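Local coordinates for protein member of s1p family of ribosomal proteins (Pyrococcus furiosus, PDB 5YH1) that binds manganese through its DHH domain, the part present here, and probably acts as an exonuclease of the RecJ-like kind on nucleic acids, at residues D65-T77 with R217-D229. Residues are numbered along the deposited sequence; the frame is centred on the assembly and turned at random.
With MN (manganese (II) ion), chain F.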
loop_
_atom_site.group_PDB
_atom_site.type_symbol
_atom_site.label_atom_id
_atom_site.label_comp_id
_atom_site.label_asym_id
_atom_site.label_seq_id
_atom_site.Cartn_x
_atom_site.Cartn_y
_atom_site.Cartn_z
ATOM N N ASP A 65 -13.567 -4.032 13.060
ATOM C CA ASP A 65 -13.862 -5.326 13.668
ATOM C C ASP A 65 -15.360 -5.599 13.624
ATOM O O ASP A 65 -16.128 -4.801 13.070
ATOM C CB ASP A 65 -13.270 -5.433 15.080
ATOM C CG ASP A 65 -13.907 -4.485 16.077
ATOM O OD1 ASP A 65 -14.809 -3.688 15.736
ATOM O OD2 ASP A 65 -13.462 -4.516 17.234
ATOM N N THR A 66 -15.771 -6.734 14.175
ATOM C CA THR A 66 -17.148 -7.172 14.048
ATOM C C THR A 66 -18.126 -6.105 14.543
ATOM O O THR A 66 -19.066 -5.757 13.834
ATOM C CB THR A 66 -17.379 -8.528 14.755
ATOM O OG1 THR A 66 -16.723 -9.563 14.009
ATOM C CG2 THR A 66 -18.868 -8.858 14.841
ATOM N N ASP A 67 -17.876 -5.571 15.734
ATOM C CA ASP A 67 -18.758 -4.551 16.331
ATOM C C ASP A 67 -18.806 -3.298 15.450
ATOM O O ASP A 67 -19.883 -2.771 15.154
ATOM C CB ASP A 67 -18.278 -4.220 17.747
ATOM C CG ASP A 67 -19.169 -3.212 18.469
ATOM O OD1 ASP A 67 -20.406 -3.370 18.450
ATOM O OD2 ASP A 67 -18.613 -2.262 19.075
ATOM N N GLY A 68 -17.636 -2.851 14.998
ATOM C CA GLY A 68 -17.549 -1.680 14.119
ATOM C C GLY A 68 -18.198 -1.847 12.759
ATOM O O GLY A 68 -18.936 -0.967 12.320
ATOM N N TYR A 69 -17.924 -2.966 12.083
ATOM C CA TYR A 69 -18.562 -3.245 10.796
ATOM C C TYR A 69 -20.069 -3.321 10.984
ATOM O O TYR A 69 -20.840 -2.740 10.216
ATOM C CB TYR A 69 -18.050 -4.560 10.167
ATOM C CG TYR A 69 -16.840 -4.371 9.275
ATOM C CD1 TYR A 69 -16.986 -4.043 7.937
ATOM C CD2 TYR A 69 -15.557 -4.516 9.768
ATOM C CE1 TYR A 69 -15.879 -3.847 7.122
ATOM C CE2 TYR A 69 -14.443 -4.336 8.954
ATOM C CZ TYR A 69 -14.613 -3.995 7.638
ATOM O OH TYR A 69 -13.511 -3.810 6.830
ATOM N N THR A 70 -20.494 -4.048 12.007
ATOM C CA THR A 70 -21.932 -4.202 12.250
ATOM C C THR A 70 -22.594 -2.835 12.448
ATOM O O THR A 70 -23.633 -2.543 11.856
ATOM C CB THR A 70 -22.192 -5.127 13.448
ATOM O OG1 THR A 70 -21.535 -6.372 13.218
ATOM C CG2 THR A 70 -23.676 -5.384 13.619
ATOM N N ALA A 71 -21.958 -1.989 13.250
ATOM C CA ALA A 71 -22.457 -0.639 13.516
ATOM C C ALA A 71 -22.512 0.187 12.242
ATOM O O ALA A 71 -23.525 0.818 11.938
ATOM C CB ALA A 71 -21.577 0.045 14.547
ATOM N N GLY A 72 -21.429 0.164 11.475
ATOM C CA GLY A 72 -21.385 0.909 10.228
ATOM C C GLY A 72 -22.435 0.461 9.242
ATOM O O GLY A 72 -23.095 1.294 8.597
ATOM N N VAL A 73 -22.610 -0.855 9.122
ATOM C CA VAL A 73 -23.565 -1.396 8.152
ATOM C C VAL A 73 -25.004 -1.142 8.607
ATOM O O VAL A 73 -25.873 -0.873 7.782
ATOM C CB VAL A 73 -23.309 -2.898 7.854
ATOM C CG1 VAL A 73 -24.396 -3.470 6.955
ATOM C CG2 VAL A 73 -21.955 -3.062 7.196
ATOM N N ALA A 74 -25.250 -1.206 9.910
ATOM C CA ALA A 74 -26.561 -0.812 10.454
ATOM C C ALA A 74 -26.945 0.594 9.982
ATOM O O ALA A 74 -28.034 0.810 9.445
ATOM C CB ALA A 74 -26.554 -0.873 11.976
ATOM N N LEU A 75 -26.032 1.546 10.160
ATOM C CA LEU A 75 -26.298 2.937 9.781
ATOM C C LEU A 75 -26.459 3.104 8.271
ATOM O O LEU A 75 -27.374 3.792 7.811
ATOM C CB LEU A 75 -25.203 3.855 10.328
ATOM C CG LEU A 75 -25.233 3.910 11.857
ATOM C CD1 LEU A 75 -23.915 4.407 12.427
ATOM C CD2 LEU A 75 -26.395 4.762 12.349
ATOM N N GLU A 76 -25.594 2.449 7.502
ATOM C CA GLU A 76 -25.679 2.480 6.037
ATOM C C GLU A 76 -27.030 1.957 5.537
ATOM O O GLU A 76 -27.625 2.510 4.596
ATOM C CB GLU A 76 -24.508 1.680 5.413
ATOM C CG GLU A 76 -24.604 1.475 3.907
ATOM C CD GLU A 76 -23.352 0.865 3.270
ATOM O OE1 GLU A 76 -23.448 0.426 2.111
ATOM O OE2 GLU A 76 -22.269 0.830 3.883
ATOM N N THR A 77 -27.513 0.888 6.168
ATOM C CA THR A 77 -28.761 0.249 5.766
ATOM C C THR A 77 -29.966 1.187 5.943
ATOM O O THR A 77 -30.893 1.159 5.146
ATOM C CB THR A 77 -28.961 -1.064 6.550
ATOM O OG1 THR A 77 -27.843 -1.922 6.312
ATOM C CG2 THR A 77 -30.236 -1.785 6.130
ATOM N N ARG A 217 -35.253 -5.467 9.304
ATOM C CA ARG A 217 -34.059 -5.928 8.607
ATOM C C ARG A 217 -32.824 -5.974 9.513
ATOM O O ARG A 217 -32.027 -6.889 9.411
ATOM C CB ARG A 217 -33.788 -5.021 7.403
ATOM C CG ARG A 217 -32.694 -5.521 6.482
ATOM C CD ARG A 217 -32.481 -4.569 5.327
ATOM N NE ARG A 217 -33.620 -4.566 4.418
ATOM C CZ ARG A 217 -33.889 -5.518 3.522
ATOM N NH1 ARG A 217 -33.104 -6.584 3.383
ATOM N NH2 ARG A 217 -34.965 -5.400 2.757
ATOM N N ILE A 218 -32.677 -4.999 10.406
ATOM C CA ILE A 218 -31.441 -4.857 11.193
ATOM C C ILE A 218 -31.537 -5.174 12.685
ATOM O O ILE A 218 -30.529 -5.114 13.380
ATOM C CB ILE A 218 -30.851 -3.431 11.068
ATOM C CG1 ILE A 218 -31.715 -2.392 11.783
ATOM C CG2 ILE A 218 -30.671 -3.047 9.609
ATOM C CD1 ILE A 218 -31.080 -1.024 11.831
ATOM N N LYS A 219 -32.722 -5.511 13.191
ATOM C CA LYS A 219 -32.896 -5.650 14.649
ATOM C C LYS A 219 -32.093 -6.787 15.284
ATOM O O LYS A 219 -31.909 -6.805 16.502
ATOM C CB LYS A 219 -34.377 -5.755 15.037
ATOM C CG LYS A 219 -35.109 -6.944 14.452
ATOM C CD LYS A 219 -36.597 -6.788 14.666
ATOM C CE LYS A 219 -37.361 -7.972 14.095
ATOM N NZ LYS A 219 -38.815 -7.712 14.224
ATOM N N HIS A 220 -31.604 -7.717 14.467
ATOM C CA HIS A 220 -30.683 -8.774 14.927
ATOM C C HIS A 220 -29.190 -8.390 14.953
ATOM O O HIS A 220 -28.358 -9.137 15.494
ATOM C CB HIS A 220 -30.858 -10.021 14.057
ATOM C CG HIS A 220 -30.298 -9.873 12.678
ATOM N ND1 HIS A 220 -30.899 -9.100 11.707
ATOM C CD2 HIS A 220 -29.179 -10.379 12.115
ATOM C CE1 HIS A 220 -30.181 -9.149 10.602
ATOM N NE2 HIS A 220 -29.132 -9.920 10.822
ATOM N N LEU A 221 -28.839 -7.242 14.371
ATOM C CA LEU A 221 -27.425 -6.821 14.292
ATOM C C LEU A 221 -26.768 -6.630 15.646
ATOM O O LEU A 221 -25.613 -7.017 15.831
ATOM C CB LEU A 221 -27.274 -5.556 13.440
ATOM C CG LEU A 221 -27.636 -5.708 11.955
ATOM C CD1 LEU A 221 -27.243 -4.461 11.180
ATOM C CD2 LEU A 221 -26.975 -6.925 11.329
ATOM N N PRO A 222 -27.497 -6.050 16.618
ATOM C CA PRO A 222 -26.916 -5.901 17.956
ATOM C C PRO A 222 -26.423 -7.207 18.601
ATOM O O PRO A 222 -25.435 -7.196 19.337
ATOM C CB PRO A 222 -28.064 -5.289 18.764
ATOM C CG PRO A 222 -28.863 -4.535 17.759
ATOM C CD PRO A 222 -28.778 -5.335 16.491
ATOM N N ALA A 223 -27.096 -8.318 18.325
ATOM C CA ALA A 223 -26.648 -9.620 18.808
ATOM C C ALA A 223 -25.308 -10.019 18.208
ATOM O O ALA A 223 -24.457 -10.571 18.905
ATOM C CB ALA A 223 -27.695 -10.690 18.506
ATOM N N ILE A 224 -25.126 -9.750 16.918
ATOM C CA ILE A 224 -23.842 -10.020 16.244
ATOM C C ILE A 224 -22.738 -9.133 16.838
ATOM O O ILE A 224 -21.677 -9.620 17.225
ATOM C CB ILE A 224 -23.959 -9.831 14.712
ATOM C CG1 ILE A 224 -24.895 -10.881 14.120
ATOM C CG2 ILE A 224 -22.602 -9.979 14.043
ATOM C CD1 ILE A 224 -25.295 -10.649 12.683
ATOM N N ALA A 225 -23.021 -7.838 16.958
ATOM C CA ALA A 225 -22.049 -6.873 17.483
ATOM C C ALA A 225 -21.609 -7.217 18.895
ATOM O O ALA A 225 -20.405 -7.234 19.189
ATOM C CB ALA A 225 -22.635 -5.474 17.439
ATOM N N GLY A 226 -22.584 -7.514 19.763
ATOM C CA GLY A 226 -22.302 -7.911 21.149
ATOM C C GLY A 226 -21.510 -9.197 21.266
ATOM O O GLY A 226 -20.685 -9.346 22.165
ATOM N N THR A 227 -21.758 -10.132 20.351
ATOM C CA THR A 227 -20.972 -11.361 20.292
ATOM C C THR A 227 -19.530 -11.027 19.933
ATOM O O THR A 227 -18.600 -11.471 20.601
ATOM C CB THR A 227 -21.569 -12.361 19.282
ATOM O OG1 THR A 227 -22.921 -12.655 19.659
ATOM C CG2 THR A 227 -20.757 -13.642 19.244
ATOM N N GLY A 228 -19.347 -10.204 18.908
ATOM C CA GLY A 228 -18.005 -9.767 18.512
ATOM C C GLY A 228 -17.208 -9.152 19.645
ATOM O O GLY A 228 -16.055 -9.511 19.861
ATOM N N ASP A 229 -17.835 -8.231 20.376
ATOM C CA ASP A 229 -17.188 -7.532 21.491
ATOM C C ASP A 229 -17.309 -8.243 22.841
ATOM O O ASP A 229 -16.820 -7.725 23.846
ATOM C CB ASP A 229 -17.761 -6.111 21.633
ATOM C CG ASP A 229 -16.963 -5.064 20.867
ATOM O OD1 ASP A 229 -16.064 -5.409 20.058
ATOM O OD2 ASP A 229 -17.262 -3.871 21.068
HETATM MN MN MN F . -16.674 -2.070 19.895
HETATM O O HOH W 1 -15.410 -3.047 18.430
HETATM O O HOH W 2 -16.139 -6.814 17.637
HETATM O O HOH W 3 -14.783 -2.235 21.056
#
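T66 and D67 at the start of helix 66-77 lie against A225 and G228 of helix 221-229, which runs nearly antiparallel to it (159°), the axes approaching to 8.0 Å. This packing builds one side of the DHH-domain metal site: antiparallel pairing brings the first helix's start beside the C-terminal end of segment 217-229, so D67 and D229 meet at one manganese ion, completed by D137, H163 and two waters. D67 OD2 and D229 OD2 are 2.9 Å apart, a closeness two carboxylates tolerate because both oxygens bind the same cation; their planes are turned 51° apart. With CG anti to the backbone N (chi1 -178°), D67 carries its carboxylate to the second helix, OD1 lying 3.2 Å from A225 CB; the carboxylate also has a polar partner in G200. Small residues suit this close end: a CB on G228 would collide with T66 CG2, which packs 3.9 Å from G228 CA. Farther along, T70 sets its methyl CG2 3.6 Å from L221 CB, while its hydroxyl turns back to T66 O, reaching that carbonyl from the opposite face to T70 N. An alanine at T70 removes both branches and would probably leave a gap over L221 and T66 O without its second donor. A74, short enough to admit a leucine, receives L221 CD1, and T77 CG2 touches both R217 CD and I218 CG2, each at 3.7 Å. Back at the metal end, D65 caps its helix through OD1, and one water links the helices, accepting from D67 N and donating to D229 OD1 at 2.8 Å.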